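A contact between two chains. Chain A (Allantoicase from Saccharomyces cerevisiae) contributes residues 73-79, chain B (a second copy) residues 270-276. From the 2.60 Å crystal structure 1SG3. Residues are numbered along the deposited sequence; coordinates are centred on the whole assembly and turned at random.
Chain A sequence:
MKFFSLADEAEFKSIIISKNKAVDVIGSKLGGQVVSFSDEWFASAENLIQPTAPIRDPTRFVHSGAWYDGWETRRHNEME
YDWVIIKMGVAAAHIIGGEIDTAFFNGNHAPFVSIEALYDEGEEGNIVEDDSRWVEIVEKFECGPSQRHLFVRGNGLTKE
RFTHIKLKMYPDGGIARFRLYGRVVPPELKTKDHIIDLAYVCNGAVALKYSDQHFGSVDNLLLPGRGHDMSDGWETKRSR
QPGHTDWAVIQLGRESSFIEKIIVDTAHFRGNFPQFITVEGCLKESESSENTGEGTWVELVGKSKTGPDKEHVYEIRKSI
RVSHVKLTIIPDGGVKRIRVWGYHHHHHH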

# COMPACT_ATOMS: atom_id res chain seq x y z
N THR A 73 26.17 6.00 -9.11
CA THR A 73 26.85 4.87 -9.73
C THR A 73 27.55 3.97 -8.72
O THR A 73 27.68 4.36 -7.56
CB THR A 73 27.90 5.36 -10.75
OG1 THR A 73 28.83 6.24 -10.10
CG2 THR A 73 27.22 6.11 -11.89
N ARG A 74 27.97 2.78 -9.13
CA ARG A 74 28.66 1.87 -8.21
C ARG A 74 29.90 2.52 -7.68
O ARG A 74 30.28 3.60 -8.12
CB ARG A 74 29.03 0.55 -8.87
CG ARG A 74 29.55 0.67 -10.27
CD ARG A 74 31.06 0.64 -10.34
NE ARG A 74 31.51 1.18 -11.62
CZ ARG A 74 31.46 2.47 -11.94
NH1 ARG A 74 30.99 3.36 -11.08
NH2 ARG A 74 31.88 2.88 -13.13
N ARG A 75 30.54 1.85 -6.73
CA ARG A 75 31.75 2.37 -6.10
C ARG A 75 33.06 1.93 -6.73
O ARG A 75 33.14 0.92 -7.42
CB ARG A 75 31.72 2.01 -4.60
CG ARG A 75 30.95 3.03 -3.78
CD ARG A 75 30.30 2.49 -2.52
NE ARG A 75 31.24 2.22 -1.44
CZ ARG A 75 30.93 2.30 -0.15
NH1 ARG A 75 29.70 2.64 0.22
NH2 ARG A 75 31.84 2.01 0.77
N HIS A 76 34.09 2.73 -6.50
CA HIS A 76 35.43 2.44 -6.99
C HIS A 76 35.54 2.30 -8.50
O HIS A 76 36.03 1.27 -8.98
CB HIS A 76 35.96 1.16 -6.32
CG HIS A 76 35.46 0.95 -4.92
ND1 HIS A 76 35.63 1.88 -3.92
CD2 HIS A 76 34.81 -0.10 -4.36
CE1 HIS A 76 35.11 1.42 -2.80
NE2 HIS A 76 34.61 0.22 -3.04
N ASN A 77 35.11 3.30 -9.26
CA ASN A 77 35.20 3.24 -10.73
C ASN A 77 36.67 3.14 -11.12
O ASN A 77 37.50 3.85 -10.59
CB ASN A 77 34.60 4.51 -11.37
CG ASN A 77 34.57 4.45 -12.91
OD1 ASN A 77 34.38 5.47 -13.57
ND2 ASN A 77 34.75 3.26 -13.48
N GLU A 78 36.98 2.25 -12.05
CA GLU A 78 38.36 2.10 -12.50
C GLU A 78 38.63 3.08 -13.64
O GLU A 78 39.78 3.38 -13.94
CB GLU A 78 38.64 0.65 -12.93
CG GLU A 78 39.27 -0.19 -11.81
CD GLU A 78 39.17 -1.69 -12.06
OE1 GLU A 78 38.03 -2.20 -12.15
OE2 GLU A 78 40.23 -2.37 -12.15
N MET A 79 37.58 3.57 -14.28
CA MET A 79 37.73 4.53 -15.36
C MET A 79 37.96 5.90 -14.72
O MET A 79 37.55 6.14 -13.59
CB MET A 79 36.48 4.56 -16.24
CG MET A 79 36.18 3.25 -16.96
SD MET A 79 37.46 2.71 -18.15
CE MET A 79 36.59 2.99 -19.73
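Chain B (270-276) RGNFPQF

A direct hydrogen bond joins these two stretches, and it runs from backbone to backbone between segments that belong to no helix or sheet where they touch. The amide of Arg A75 donates to the carbonyl of Gly B271, with 2.9 Å between Arg A75 N and Gly B271 O and a nearly straight N-H...O angle of 166°. The example illustrates a general principle: irregular loops can pair through their main chains without forming a strand ladder.

The same carbonyl also receives a weak hydrogen bond from a water, 3.0 Å from Gly B271 O, which donates a shorter one, 2.7 Å, to Arg A75 O. The water thus ties the carbonyl of Arg A75 to the very acceptor its amide uses. At Gly B271 the absence of a side chain goes with close backbone approach: its CA lies 4.7 Å from the CA of Arg A74, and Arg A74 CB comes within 3.4 Å of Gly B271 O.

From there the two chains advance in the same sense, though not in step. Arg A75 faces Asn B272, their CA atoms 5.2 Å apart, whereas His A76 has Gln B275 as its CA neighbour, at 6.6 Å; chain B spends more residues over this part of the path. Arg A75 points toward chain B, bringing its CD to 3.5 Å from Asn B272 CB, while Asn B272 O lies over one face of its guanidinium.

His A76, with a positive phi of 58°, also points toward chain B and loses more surface to the contact than any other residue. Phe B273 O sits at its ring edge, and the side chain of Gln B275 packs alongside, with His A76 CG 4.1 Å from Gln B275 CB. Farther out, Glu A78 CG approaches Gln B275 NE2 at 3.9 Å.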

# COMPACT_ATOMS: atom_id res chain seq x y z
N ARG B 270 27.04 -5.97 -4.15
CA ARG B 270 27.18 -5.98 -5.60
C ARG B 270 27.72 -4.71 -6.24
O ARG B 270 28.40 -4.77 -7.27
CB ARG B 270 25.82 -6.31 -6.21
CG ARG B 270 25.19 -7.58 -5.65
CD ARG B 270 24.08 -8.09 -6.56
NE ARG B 270 23.61 -9.44 -6.23
CZ ARG B 270 22.69 -9.73 -5.31
NH1 ARG B 270 22.13 -8.75 -4.60
NH2 ARG B 270 22.33 -10.99 -5.11
N GLY B 271 27.43 -3.56 -5.64
CA GLY B 271 27.93 -2.33 -6.21
C GLY B 271 28.75 -1.51 -5.25
O GLY B 271 29.25 -0.45 -5.60
N ASN B 272 28.89 -2.00 -4.03
CA ASN B 272 29.64 -1.27 -3.03
C ASN B 272 30.62 -2.13 -2.26
O ASN B 272 31.07 -1.76 -1.17
CB ASN B 272 28.68 -0.56 -2.08
CG ASN B 272 27.81 -1.51 -1.31
OD1 ASN B 272 27.20 -2.42 -1.87
ND2 ASN B 272 27.72 -1.29 -0.01
N PHE B 273 30.96 -3.28 -2.84
CA PHE B 273 31.91 -4.19 -2.22
C PHE B 273 33.28 -3.57 -2.35
O PHE B 273 33.51 -2.76 -3.24
CB PHE B 273 31.88 -5.57 -2.90
CG PHE B 273 32.17 -5.53 -4.36
CD1 PHE B 273 33.47 -5.73 -4.83
CD2 PHE B 273 31.15 -5.28 -5.27
CE1 PHE B 273 33.74 -5.68 -6.20
CE2 PHE B 273 31.42 -5.23 -6.65
CZ PHE B 273 32.72 -5.43 -7.10
N PRO B 274 34.22 -3.92 -1.46
CA PRO B 274 35.57 -3.36 -1.51
C PRO B 274 36.31 -3.65 -2.80
O PRO B 274 36.00 -4.60 -3.51
CB PRO B 274 36.25 -3.97 -0.29
CG PRO B 274 35.55 -5.28 -0.14
CD PRO B 274 34.10 -4.93 -0.39
N GLN B 275 37.29 -2.81 -3.11
CA GLN B 275 38.09 -2.98 -4.31
C GLN B 275 39.24 -3.96 -4.06
O GLN B 275 39.63 -4.69 -4.96
CB GLN B 275 38.64 -1.62 -4.77
CG GLN B 275 39.59 -1.73 -5.93
CD GLN B 275 39.84 -0.40 -6.59
OE1 GLN B 275 40.06 0.61 -5.91
NE2 GLN B 275 39.82 -0.38 -7.92
N PHE B 276 39.77 -3.96 -2.83
CA PHE B 276 40.85 -4.86 -2.41
C PHE B 276 40.68 -5.13 -0.91
O PHE B 276 40.02 -4.36 -0.21
CB PHE B 276 42.24 -4.24 -2.55
CG PHE B 276 42.57 -3.74 -3.92
CD1 PHE B 276 42.62 -2.38 -4.17
CD2 PHE B 276 42.90 -4.64 -4.93
CE1 PHE B 276 42.99 -1.90 -5.42
CE2 PHE B 276 43.27 -4.17 -6.20
CZ PHE B 276 43.32 -2.80 -6.44
O HOH W 1 31.80 -1.40 -6.93